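Local coordinates for sugar ABC transporter, periplasmic sugar-binding protein (Caulobacter crescentus, PDB 4IRX), which binds myo-inositol in the cleft between its two lobes and probably delivers it to an ABC transporter for uptake, at residues 14-18 / 45-49; 48-54 / 72-78; 64-68 / 88-93; 78-83 / 99-104. All coordinates share one frame; numbering follows the deposited sequence. Where two conformers were deposited one is given.

Contact 1. Residues 14-18 / 45-49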
loop_
_atom_site.group_PDB
_atom_site.type_symbol
_atom_site.label_atom_id
_atom_site.label_comp_id
_atom_site.label_asym_id
_atom_site.label_seq_id
_atom_site.Cartn_x
_atom_site.Cartn_y
_atom_site.Cartn_z
ATOM N N SER A 14 14.851 -2.642 -0.979
ATOM C CA SER A 14 14.254 -3.390 -2.073
ATOM C C SER A 14 12.756 -3.128 -2.204
ATOM O O SER A 14 11.990 -3.523 -1.331
ATOM C CB SER A 14 14.516 -4.874 -1.861
ATOM O OG SER A 14 13.786 -5.638 -2.828
ATOM N N PHE A 15 12.348 -2.464 -3.287
ATOM C CA PHE A 15 10.943 -2.156 -3.526
ATOM C C PHE A 15 10.293 -3.218 -4.379
ATOM O O PHE A 15 10.935 -3.755 -5.268
ATOM C CB PHE A 15 10.829 -0.803 -4.249
ATOM C CG PHE A 15 11.034 0.394 -3.342
ATOM C CD1 PHE A 15 9.965 0.930 -2.649
ATOM C CD2 PHE A 15 12.283 0.983 -3.196
ATOM C CE1 PHE A 15 10.131 2.017 -1.803
ATOM C CE2 PHE A 15 12.465 2.074 -2.351
ATOM C CZ PHE A 15 11.385 2.603 -1.657
ATOM N N ASN A 16 9.032 -3.517 -4.120
ATOM C CA ASN A 16 8.324 -4.488 -4.949
ATOM C C ASN A 16 8.145 -4.076 -6.407
ATOM O O ASN A 16 8.294 -4.916 -7.294
ATOM C CB ASN A 16 6.972 -4.852 -4.330
ATOM C CG ASN A 16 6.119 -3.644 -4.045
ATOM O OD1 ASN A 16 6.484 -2.809 -3.224
ATOM N ND2 ASN A 16 4.959 -3.553 -4.695
ATOM N N ASP A 17 7.811 -2.813 -6.659
ATOM C CA ASP A 17 7.532 -2.335 -8.009
ATOM C C ASP A 17 7.554 -0.813 -8.007
ATOM O O ASP A 17 6.597 -0.174 -7.561
ATOM C CB ASP A 17 6.153 -2.829 -8.467
ATOM C CG ASP A 17 5.864 -2.496 -9.929
ATOM O OD1 ASP A 17 6.660 -1.751 -10.544
ATOM O OD2 ASP A 17 4.843 -2.972 -10.467
ATOM N N LEU A 18 8.643 -0.233 -8.519
ATOM C CA LEU A 18 8.795 1.224 -8.558
ATOM C C LEU A 18 8.091 1.881 -9.741
ATOM O O LEU A 18 8.254 3.061 -9.989
ATOM C CB LEU A 18 10.263 1.660 -8.434
ATOM C CG LEU A 18 10.755 1.743 -6.986
ATOM C CD1 LEU A 18 12.279 1.814 -6.927
ATOM C CD2 LEU A 18 10.169 2.993 -6.334
ATOM N N ASP A 45 14.718 -2.276 -7.569
ATOM C CA ASP A 45 13.330 -2.428 -8.019
ATOM C C ASP A 45 13.103 -3.883 -8.420
ATOM O O ASP A 45 13.758 -4.393 -9.327
ATOM C CB ASP A 45 13.090 -1.505 -9.203
ATOM C CG ASP A 45 11.666 -1.565 -9.719
ATOM O OD1 ASP A 45 10.798 -2.149 -9.032
ATOM O OD2 ASP A 45 11.423 -1.003 -10.814
ATOM N N ALA A 46 12.188 -4.562 -7.741
ATOM C CA ALA A 46 11.887 -5.952 -8.078
ATOM C C ALA A 46 11.039 -6.090 -9.328
ATOM O O ALA A 46 10.875 -7.208 -9.819
ATOM C CB ALA A 46 11.218 -6.702 -6.902
ATOM N N GLN A 47 10.507 -4.976 -9.827
ATOM C CA GLN A 47 9.735 -5.010 -11.066
ATOM C C GLN A 47 8.612 -6.047 -10.966
ATOM O O GLN A 47 8.336 -6.781 -11.928
ATOM C CB GLN A 47 10.667 -5.289 -12.251
ATOM C CG GLN A 47 11.632 -4.151 -12.539
ATOM C CD GLN A 47 12.777 -4.582 -13.432
ATOM O OE1 GLN A 47 12.808 -5.715 -13.901
ATOM N NE2 GLN A 47 13.707 -3.675 -13.689
ATOM N N ASN A 48 7.981 -6.108 -9.791
ATOM C CA ASN A 48 6.910 -7.060 -9.489
ATOM C C ASN A 48 7.262 -8.520 -9.754
ATOM O O ASN A 48 6.404 -9.305 -10.162
ATOM C CB ASN A 48 5.626 -6.720 -10.268
ATOM C CG ASN A 48 4.392 -7.358 -9.654
ATOM O OD1 ASN A 48 4.244 -7.380 -8.437
ATOM N ND2 ASN A 48 3.504 -7.904 -10.500
ATOM N N ASN A 49 8.516 -8.874 -9.541
ATOM C CA ASN A 49 8.986 -10.228 -9.799
ATOM C C ASN A 49 9.663 -10.770 -8.549
ATOM O O ASN A 49 10.727 -10.301 -8.172
ATOM C CB ASN A 49 9.954 -10.183 -10.980
ATOM C CG ASN A 49 10.495 -11.549 -11.373
ATOM O OD1 ASN A 49 10.725 -12.424 -10.538
ATOM N ND2 ASN A 49 10.697 -11.734 -12.668
HETATM O O HOH W 1 4.080 -5.509 -6.832
HETATM O O HOH W 2 9.119 -1.498 -12.191
#
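Two parallel neighbours of the seven-stranded sheet, 10-15 and 40-45, end side by side here, and the loops that leave them stay joined beyond the last bridge, where Phe15 pairs with Asp45. Ala46 N gives its hydrogen to Phe15 O at 2.9 Å, and Asn48 N reaches Asn16 O at 2.8 Å. The methyl of Ala46 fills the step between these two bonds, its CB 3.4 Å from Asn16 O. Asp45 adds a side-chain link. With CG swung anti to its own backbone N (chi1 -178°), its carboxylate leans across to the turn at Leu18, and OD1 accepts from Leu18 N at 2.9 Å. Gln47 N binds the same oxygen at 3.0 Å, closing an Asx turn. The two donors come from opposite faces of the carboxylate, both well out of its plane, so one oxygen pins both loops. Asp17 OD1 lies 4.4 Å from Asp45 OD1; a water that donates to Asp17 OD1 and Asp45 OD2 probably eases the repulsion. Asp17 also has partners of its own, a hydrogen bond to Ser19 and a salt bridge to Lys175, while its OD2 passes 3.8 Å from Asn48 CB. Leu18, whose CB lies 3.7 Å from Asp45 CG, also lays CD2 over one face of the Phe15 ring, toward its rim. That ring packs on Phe23 and Leu30 of helix 21-37, whereas Ala46 turns to Gln53 of helix 50-62, and Ser14 bonds on to the same glutamine; the paired strand ends thus sit between the two helices.

Contact 2. Residues 48-54 / 72-78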
loop_
_atom_site.group_PDB
_atom_site.type_symbol
_atom_site.label_atom_id
_atom_site.label_comp_id
_atom_site.label_asym_id
_atom_site.label_seq_id
_atom_site.Cartn_x
_atom_site.Cartn_y
_atom_site.Cartn_z
ATOM N N ASN A 48 7.981 -6.108 -9.791
ATOM C CA ASN A 48 6.910 -7.060 -9.489
ATOM C C ASN A 48 7.262 -8.520 -9.754
ATOM O O ASN A 48 6.404 -9.305 -10.162
ATOM C CB ASN A 48 5.626 -6.720 -10.268
ATOM C CG ASN A 48 4.392 -7.358 -9.654
ATOM O OD1 ASN A 48 4.244 -7.380 -8.437
ATOM N ND2 ASN A 48 3.504 -7.904 -10.500
ATOM N N ASN A 49 8.516 -8.874 -9.541
ATOM C CA ASN A 49 8.986 -10.228 -9.799
ATOM C C ASN A 49 9.663 -10.770 -8.549
ATOM O O ASN A 49 10.727 -10.301 -8.172
ATOM C CB ASN A 49 9.954 -10.183 -10.980
ATOM C CG ASN A 49 10.495 -11.549 -11.373
ATOM O OD1 ASN A 49 10.725 -12.424 -10.538
ATOM N ND2 ASN A 49 10.697 -11.734 -12.668
ATOM N N SER A 50 9.041 -11.755 -7.908
ATOM C CA SER A 50 9.543 -12.287 -6.643
ATOM C C SER A 50 10.909 -12.935 -6.800
ATOM O O SER A 50 11.744 -12.858 -5.906
ATOM C CB SER A 50 8.560 -13.291 -6.040
ATOM O OG SER A 50 7.308 -12.688 -5.788
ATOM N N SER A 51 11.136 -13.571 -7.944
ATOM C CA SER A 51 12.414 -14.217 -8.178
ATOM C C SER A 51 13.535 -13.192 -8.248
ATOM O O SER A 51 14.598 -13.413 -7.680
ATOM C CB SER A 51 12.371 -15.073 -9.459
ATOM O OG SER A 51 11.451 -16.132 -9.297
ATOM N N LYS A 52 13.284 -12.062 -8.907
ATOM C CA LYS A 52 14.282 -11.003 -9.005
ATOM C C LYS A 52 14.550 -10.412 -7.621
ATOM O O LYS A 52 15.701 -10.137 -7.247
ATOM C CB LYS A 52 13.848 -9.896 -9.972
ATOM C CG LYS A 52 14.884 -8.798 -10.105
ATOM C CD LYS A 52 14.493 -7.746 -11.125
ATOM C CE LYS A 52 15.616 -6.759 -11.307
ATOM N NZ LYS A 52 15.898 -6.059 -10.016
ATOM N N GLN A 53 13.485 -10.179 -6.872
ATOM C CA GLN A 53 13.652 -9.600 -5.543
ATOM C C GLN A 53 14.499 -10.531 -4.658
ATOM O O GLN A 53 15.410 -10.074 -3.966
ATOM C CB GLN A 53 12.289 -9.367 -4.884
ATOM C CG GLN A 53 12.396 -8.520 -3.621
ATOM C CD GLN A 53 11.059 -8.014 -3.144
ATOM O OE1 GLN A 53 10.068 -8.767 -3.099
ATOM N NE2 GLN A 53 11.009 -6.728 -2.793
ATOM N N ILE A 54 14.195 -11.827 -4.678
ATOM C CA ILE A 54 14.961 -12.826 -3.917
ATOM C C ILE A 54 16.441 -12.823 -4.326
ATOM O O ILE A 54 17.334 -12.781 -3.473
ATOM C CB ILE A 54 14.347 -14.258 -4.041
ATOM C CG1 ILE A 54 12.985 -14.325 -3.331
ATOM C CG2 ILE A 54 15.326 -15.320 -3.491
ATOM C CD1 ILE A 54 12.160 -15.582 -3.624
ATOM N N PRO A 72 8.105 -6.568 0.248
ATOM C CA PRO A 72 8.111 -7.806 -0.553
ATOM C C PRO A 72 7.028 -7.807 -1.625
ATOM O O PRO A 72 5.917 -7.361 -1.338
ATOM C CB PRO A 72 7.804 -8.902 0.470
ATOM C CG PRO A 72 7.069 -8.175 1.599
ATOM C CD PRO A 72 7.714 -6.806 1.653
ATOM N N THR A 73 7.323 -8.344 -2.809
ATOM C CA THR A 73 6.315 -8.512 -3.860
ATOM C C THR A 73 5.160 -9.388 -3.393
ATOM O O THR A 73 4.009 -9.164 -3.771
ATOM C CB THR A 73 6.919 -9.148 -5.133
ATOM O OG1 THR A 73 7.426 -10.447 -4.799
ATOM C CG2 THR A 73 8.023 -8.282 -5.699
ATOM N N ASP A 74 5.479 -10.390 -2.586
ATOM C CA ASP A 74 4.519 -11.315 -2.012
ATOM C C ASP A 74 4.980 -11.634 -0.582
ATOM O O ASP A 74 6.120 -12.060 -0.361
ATOM C CB ASP A 74 4.457 -12.584 -2.876
ATOM C CG ASP A 74 3.396 -13.548 -2.422
ATOM O OD1 ASP A 74 3.573 -14.186 -1.367
ATOM O OD2 ASP A 74 2.376 -13.692 -3.137
ATOM N N SER A 75 4.100 -11.404 0.380
ATOM C CA SER A 75 4.443 -11.475 1.795
ATOM C C SER A 75 4.887 -12.863 2.246
ATOM O O SER A 75 5.792 -12.987 3.082
ATOM C CB SER A 75 3.292 -10.969 2.664
ATOM O OG SER A 75 3.128 -9.551 2.531
ATOM N N LYS A 76 4.282 -13.908 1.685
ATOM C CA LYS A 76 4.684 -15.277 2.013
ATOM C C LYS A 76 5.879 -15.748 1.213
ATOM O O LYS A 76 6.727 -16.478 1.748
ATOM C CB LYS A 76 3.527 -16.247 1.767
ATOM C CG LYS A 76 2.298 -16.011 2.602
ATOM C CD LYS A 76 2.589 -16.216 4.070
ATOM C CE LYS A 76 1.299 -16.227 4.879
ATOM N NZ LYS A 76 0.369 -17.252 4.342
ATOM N N ALA A 77 5.963 -15.349 -0.052
ATOM C CA ALA A 77 7.000 -15.843 -0.955
ATOM C C ALA A 77 8.409 -15.378 -0.586
ATOM O O ALA A 77 9.395 -16.012 -0.932
ATOM C CB ALA A 77 6.684 -15.469 -2.405
ATOM N N LEU A 78 8.497 -14.291 0.163
ATOM C CA LEU A 78 9.793 -13.750 0.547
ATOM C C LEU A 78 10.260 -14.236 1.919
ATOM O O LEU A 78 11.325 -13.837 2.390
ATOM C CB LEU A 78 9.745 -12.216 0.509
ATOM C CG LEU A 78 10.130 -11.570 -0.832
ATOM C CD1 LEU A 78 11.625 -11.638 -1.020
ATOM C CD2 LEU A 78 9.418 -12.217 -2.003
#
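Gln53 and Thr73 approach from opposite directions and meet where the first turn of helix 50-62 faces the loop after strand 67-70. The glutamine leaves the helix with CG anti to its backbone N (chi1 -169°) and stays extended, which carries its amide to the start of the loop. There OE1 takes the hydrogen of Thr73 N at 2.8 Å, in the amide plane and on a lone pair, with a nearly straight N-H...O angle of 165°. The threonine methyl lies beside the same oxygen, CG2 to OE1 3.3 Å, and also faces the backbone of Asn49. Its hydroxyl, placed between the backbone N and the carbonyl carbon, turns instead to Ser50. Ser50 OG and Thr73 OG1 are 2.5 Å apart, a very short hydrogen bond in which either may donate; Ser50 has a second conformer, so this link may not always be present. Leu78 crosses the glutamine at about a right angle, bringing CG to 3.6 Å from OE1. The next residue of the helix, Ile54, slants over the leucine, Ile54 CG1 to Leu78 CD1 3.8 Å. Each segment is also braced from within: Asn49 caps the helix by accepting from Lys52 N, and Asp74 OD1 accepts from Ala77 N to form an Asx motif. Gln53 NE2 is held too, by Ser14 OG and Ala71 O. With both ends of the amide engaged, the partners fix its flip, carbonyl oxygen to the N-H of Thr73 and NH2 to its two acceptors, and a buried polar side chain ties the helix start to the loop after strand 67-70 and to strand 10-15.

Contact 3. Residues 64-68 / 88-93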
loop_
_atom_site.group_PDB
_atom_site.type_symbol
_atom_site.label_atom_id
_atom_site.label_comp_id
_atom_site.label_asym_id
_atom_site.label_seq_id
_atom_site.Cartn_x
_atom_site.Cartn_y
_atom_site.Cartn_z
ATOM N N GLY A 64 27.762 -7.697 1.343
ATOM C CA GLY A 64 28.060 -7.106 2.636
ATOM C C GLY A 64 26.989 -6.288 3.325
ATOM O O GLY A 64 27.225 -5.759 4.399
ATOM N N ALA A 65 25.806 -6.201 2.725
ATOM C CA ALA A 65 24.700 -5.523 3.386
ATOM C C ALA A 65 24.452 -6.121 4.759
ATOM O O ALA A 65 24.451 -7.356 4.915
ATOM C CB ALA A 65 23.427 -5.629 2.534
ATOM N N LYS A 66 24.246 -5.263 5.757
ATOM C CA LYS A 66 23.980 -5.748 7.107
ATOM C C LYS A 66 22.563 -5.436 7.563
ATOM O O LYS A 66 22.072 -6.053 8.516
ATOM C CB LYS A 66 25.019 -5.235 8.123
ATOM C CG LYS A 66 26.467 -5.576 7.771
ATOM C CD LYS A 66 26.676 -7.080 7.738
ATOM C CE LYS A 66 26.712 -7.683 9.125
ATOM N NZ LYS A 66 26.944 -9.159 9.068
ATOM N N VAL A 67 21.907 -4.475 6.899
ATOM C CA VAL A 67 20.470 -4.250 7.085
ATOM C C VAL A 67 19.820 -4.052 5.741
ATOM O O VAL A 67 20.349 -3.322 4.889
ATOM C CB VAL A 67 20.165 -3.004 7.951
ATOM C CG1 VAL A 67 18.665 -2.920 8.197
ATOM C CG2 VAL A 67 20.925 -3.053 9.256
ATOM N N VAL A 68 18.694 -4.725 5.533
ATOM C CA VAL A 68 17.917 -4.572 4.310
ATOM C C VAL A 68 16.503 -4.196 4.699
ATOM O O VAL A 68 15.944 -4.759 5.651
ATOM C CB VAL A 68 17.917 -5.858 3.454
ATOM C CG1 VAL A 68 17.098 -5.635 2.216
ATOM C CG2 VAL A 68 19.333 -6.202 3.040
ATOM N N GLN A 88 22.428 -15.491 7.911
ATOM C CA GLN A 88 23.730 -14.969 7.506
ATOM C C GLN A 88 24.128 -13.740 8.312
ATOM O O GLN A 88 25.175 -13.149 8.049
ATOM C CB GLN A 88 23.695 -14.500 6.059
ATOM C CG GLN A 88 23.449 -15.543 5.036
ATOM C CD GLN A 88 23.481 -14.936 3.667
ATOM O OE1 GLN A 88 24.445 -14.260 3.307
ATOM N NE2 GLN A 88 22.414 -15.132 2.903
ATOM N N GLY A 89 23.280 -13.312 9.241
ATOM C CA GLY A 89 23.585 -12.128 10.030
ATOM C C GLY A 89 23.196 -10.807 9.375
ATOM O O GLY A 89 23.736 -9.758 9.719
ATOM N N VAL A 90 22.272 -10.851 8.415
ATOM C CA VAL A 90 21.736 -9.618 7.829
ATOM C C VAL A 90 20.393 -9.342 8.465
ATOM O O VAL A 90 19.493 -10.203 8.431
ATOM C CB VAL A 90 21.561 -9.768 6.325
ATOM C CG1 VAL A 90 21.002 -8.461 5.704
ATOM C CG2 VAL A 90 22.885 -10.147 5.675
ATOM N N ALA A 91 20.255 -8.167 9.071
ATOM C CA ALA A 91 18.973 -7.794 9.678
ATOM C C ALA A 91 17.992 -7.389 8.575
ATOM O O ALA A 91 18.354 -6.714 7.607
ATOM C CB ALA A 91 19.150 -6.675 10.672
ATOM N N VAL A 92 16.760 -7.835 8.726
ATOM C CA VAL A 92 15.695 -7.542 7.780
ATOM C C VAL A 92 14.528 -6.844 8.470
ATOM O O VAL A 92 14.050 -7.273 9.537
ATOM C CB VAL A 92 15.195 -8.845 7.108
ATOM C CG1 VAL A 92 14.038 -8.569 6.109
ATOM C CG2 VAL A 92 16.351 -9.570 6.403
ATOM N N ILE A 93 14.064 -5.766 7.854
ATOM C CA ILE A 93 12.843 -5.109 8.287
ATOM C C ILE A 93 11.952 -4.891 7.053
ATOM O O ILE A 93 12.439 -4.532 5.976
ATOM C CB ILE A 93 13.156 -3.808 9.059
ATOM C CG1 ILE A 93 11.893 -3.179 9.662
ATOM C CG2 ILE A 93 13.905 -2.843 8.178
ATOM C CD1 ILE A 93 12.217 -2.140 10.728
HETATM O O HOH W 3 26.319 -10.894 6.815
HETATM O O HOH W 4 26.185 -10.089 11.659
#
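Lys66 O takes the hydrogen of Ala91 N at 2.8 Å, the shortest direct polar bond of the contact, made just before strand 67-70 begins to run parallel to strand 91-95. Two more backbone bonds follow: Val68 N to Ala91 O at 2.9 Å and Ile93 N to Val68 O at 3.1 Å. Ala91 thus uses both its N and its O toward this neighbour, bracketing Val67, whose CA-H also points at Ala91 O. Before the bridges begin, Val90 fits its branches against the neighbouring segment 64-68. CG2 lies 3.3 Å from Ala65 O, and CG1, carried anti to the backbone N (chi1 -180°), comes within 3.9 Å of CG2 of Val68, the two valines meeting at a slant. At the outer end Lys66 doubles back through bends at chi2 and chi3, and its ammonium hangs near the turn that closes helix 79-87. NZ makes only a weak bond to Gly89 O, at 3.3 Å, but two waters also bridge the gap, one from NZ to Gln88 O and the other from NZ to Gly89 O. Gly89, at positive phi, is part of the Schellman motif ending that helix. The contact joins the two strands of the beta-alpha-beta unit formed by 67-70, 79-87 and 91-95. Val68, Val90 and Val92 face Leu85 of helix 79-87, with helix 50-62 beside it, whereas Val67 and Ala91 pack on Lys265 of helix 251-268 across the sheet.

Contact 4. Residues 78-83 / 99-104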
loop_
_atom_site.group_PDB
_atom_site.type_symbol
_atom_site.label_atom_id
_atom_site.label_comp_id
_atom_site.label_asym_id
_atom_site.label_seq_id
_atom_site.Cartn_x
_atom_site.Cartn_y
_atom_site.Cartn_z
ATOM N N LEU A 78 8.497 -14.291 0.163
ATOM C CA LEU A 78 9.793 -13.750 0.547
ATOM C C LEU A 78 10.260 -14.236 1.919
ATOM O O LEU A 78 11.325 -13.837 2.390
ATOM C CB LEU A 78 9.745 -12.216 0.509
ATOM C CG LEU A 78 10.130 -11.570 -0.832
ATOM C CD1 LEU A 78 11.625 -11.638 -1.020
ATOM C CD2 LEU A 78 9.418 -12.217 -2.003
ATOM N N ALA A 79 9.468 -15.085 2.569
ATOM C CA ALA A 79 9.797 -15.556 3.913
ATOM C C ALA A 79 11.098 -16.368 3.934
ATOM O O ALA A 79 11.917 -16.239 4.847
ATOM C CB ALA A 79 8.646 -16.361 4.503
ATOM N N GLY A 80 11.306 -17.175 2.902
ATOM C CA GLY A 80 12.516 -17.977 2.789
ATOM C C GLY A 80 13.771 -17.127 2.647
ATOM O O GLY A 80 14.793 -17.375 3.306
ATOM N N ALA A 81 13.702 -16.107 1.801
ATOM C CA ALA A 81 14.824 -15.197 1.645
ATOM C C ALA A 81 15.121 -14.440 2.939
ATOM O O ALA A 81 16.283 -14.228 3.308
ATOM C CB ALA A 81 14.552 -14.230 0.503
ATOM N N ALA A 82 14.072 -14.017 3.634
ATOM C CA ALA A 82 14.273 -13.292 4.884
ATOM C C ALA A 82 14.968 -14.177 5.911
ATOM O O ALA A 82 15.929 -13.737 6.559
ATOM C CB ALA A 82 12.957 -12.743 5.411
ATOM N N ASP A 83 14.505 -15.424 6.043
ATOM C CA ASP A 83 15.142 -16.376 6.950
ATOM C C ASP A 83 16.609 -16.599 6.588
ATOM O O ASP A 83 17.465 -16.657 7.476
ATOM C CB ASP A 83 14.414 -17.729 6.911
ATOM C CG ASP A 83 13.148 -17.749 7.739
ATOM O OD1 ASP A 83 12.915 -16.827 8.536
ATOM O OD2 ASP A 83 12.372 -18.716 7.605
ATOM N N ILE A 99 6.425 -9.573 5.876
ATOM C CA ILE A 99 6.886 -10.890 5.467
ATOM C C ILE A 99 6.400 -11.844 6.533
ATOM O O ILE A 99 6.582 -11.588 7.730
ATOM C CB ILE A 99 8.411 -10.933 5.372
ATOM C CG1 ILE A 99 8.887 -10.094 4.180
ATOM C CG2 ILE A 99 8.892 -12.382 5.262
ATOM C CD1 ILE A 99 10.370 -9.974 4.061
ATOM N N ALA A 100 5.785 -12.952 6.121
ATOM C CA ALA A 100 5.129 -13.845 7.075
ATOM C C ALA A 100 5.272 -15.317 6.713
ATOM O O ALA A 100 5.460 -15.673 5.544
ATOM C CB ALA A 100 3.645 -13.472 7.220
ATOM N N GLY A 101 5.239 -16.158 7.737
ATOM C CA GLY A 101 5.209 -17.594 7.531
ATOM C C GLY A 101 6.559 -18.267 7.603
ATOM O O GLY A 101 6.661 -19.478 7.399
ATOM N N GLY A 102 7.594 -17.504 7.932
ATOM C CA GLY A 102 8.917 -18.084 8.047
ATOM C C GLY A 102 9.259 -18.503 9.458
ATOM O O GLY A 102 8.443 -18.416 10.372
ATOM N N LYS A 103 10.493 -18.958 9.608
ATOM C CA LYS A 103 11.054 -19.394 10.874
ATOM C C LYS A 103 11.187 -18.191 11.798
ATOM O O LYS A 103 10.866 -18.248 12.982
ATOM C CB LYS A 103 12.432 -19.992 10.585
ATOM C CG LYS A 103 13.028 -20.912 11.622
ATOM C CD LYS A 103 14.263 -21.585 11.012
ATOM C CE LYS A 103 14.978 -22.497 11.996
ATOM N NZ LYS A 103 15.361 -21.781 13.248
ATOM N N THR A 104 11.641 -17.081 11.224
ATOM C CA THR A 104 11.935 -15.888 11.998
ATOM C C THR A 104 10.825 -14.856 11.872
ATOM O O THR A 104 10.208 -14.733 10.807
ATOM C CB THR A 104 13.291 -15.306 11.549
ATOM O OG1 THR A 104 14.337 -16.226 11.888
ATOM C CG2 THR A 104 13.560 -13.973 12.203
HETATM O O HOH W 5 16.274 -17.725 10.334
#
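Ile99 fits closely against the first turn of helix 79-87, with its branches set against Ala79 and Ala82, nearly a turn apart. CG2 touches the backbone at Ala79 CA, 3.6 Å away, and CD1 reaches Ala82 CB at 4.0 Å. The small alanine methyls let the loop come in close: Ala79 CB lies 3.4 Å from Ala100 O and faces Gly102 N, and Gly102, without a side chain, slips past beside the carboxylate of Asp83. Toward the solvent the contact changes character, and packing gives way to polar bonds. Asp83 reaches to the loop, CG anti to its carbonyl carbon (chi1 -80°), and spreads both oxygens under the loop backbone. OD2 accepts from Lys103 N at 2.8 Å through its syn lone pair, and OD1 accepts from Thr104 N at 3.0 Å, also on the syn side but 28° out of plane. The Lys103 chain runs across the carboxylate at roughly a right angle and then leads away, leaving only CB near OD2. At this looser edge a water links Asp83 O and Thr104 OG1. The carboxylate clamps two successive backbone N-H groups and so fastens the loop after strand 91-95 to helix 79-87, the helix of the beta-alpha-beta unit in this lobe of the periplasmic binding protein.

Overall arrangement
All four contacts lie in the lobe built round the seven-stranded sheet, whose strands 40-45, 10-15, 67-70 and 91-95 are consecutive neighbours. Contacts 1 and 2 have centres about 8 Å apart and share Asn48 and Asn49; contacts 2 and 4 have centres about 11 Å apart, with Leu78 in common and a probable hydrogen bond from Ala100 N to Ser75 O. These three tie together the loops near the strand ends that face the inositol cleft, contact 1 being nearest the ligand. Contact 3, its centre about 17 Å from that of contact 2, lies toward the opposite ends of the strands. Along the chain it alternates with contacts 2 and 4, so successive beta-alpha units are interlocked.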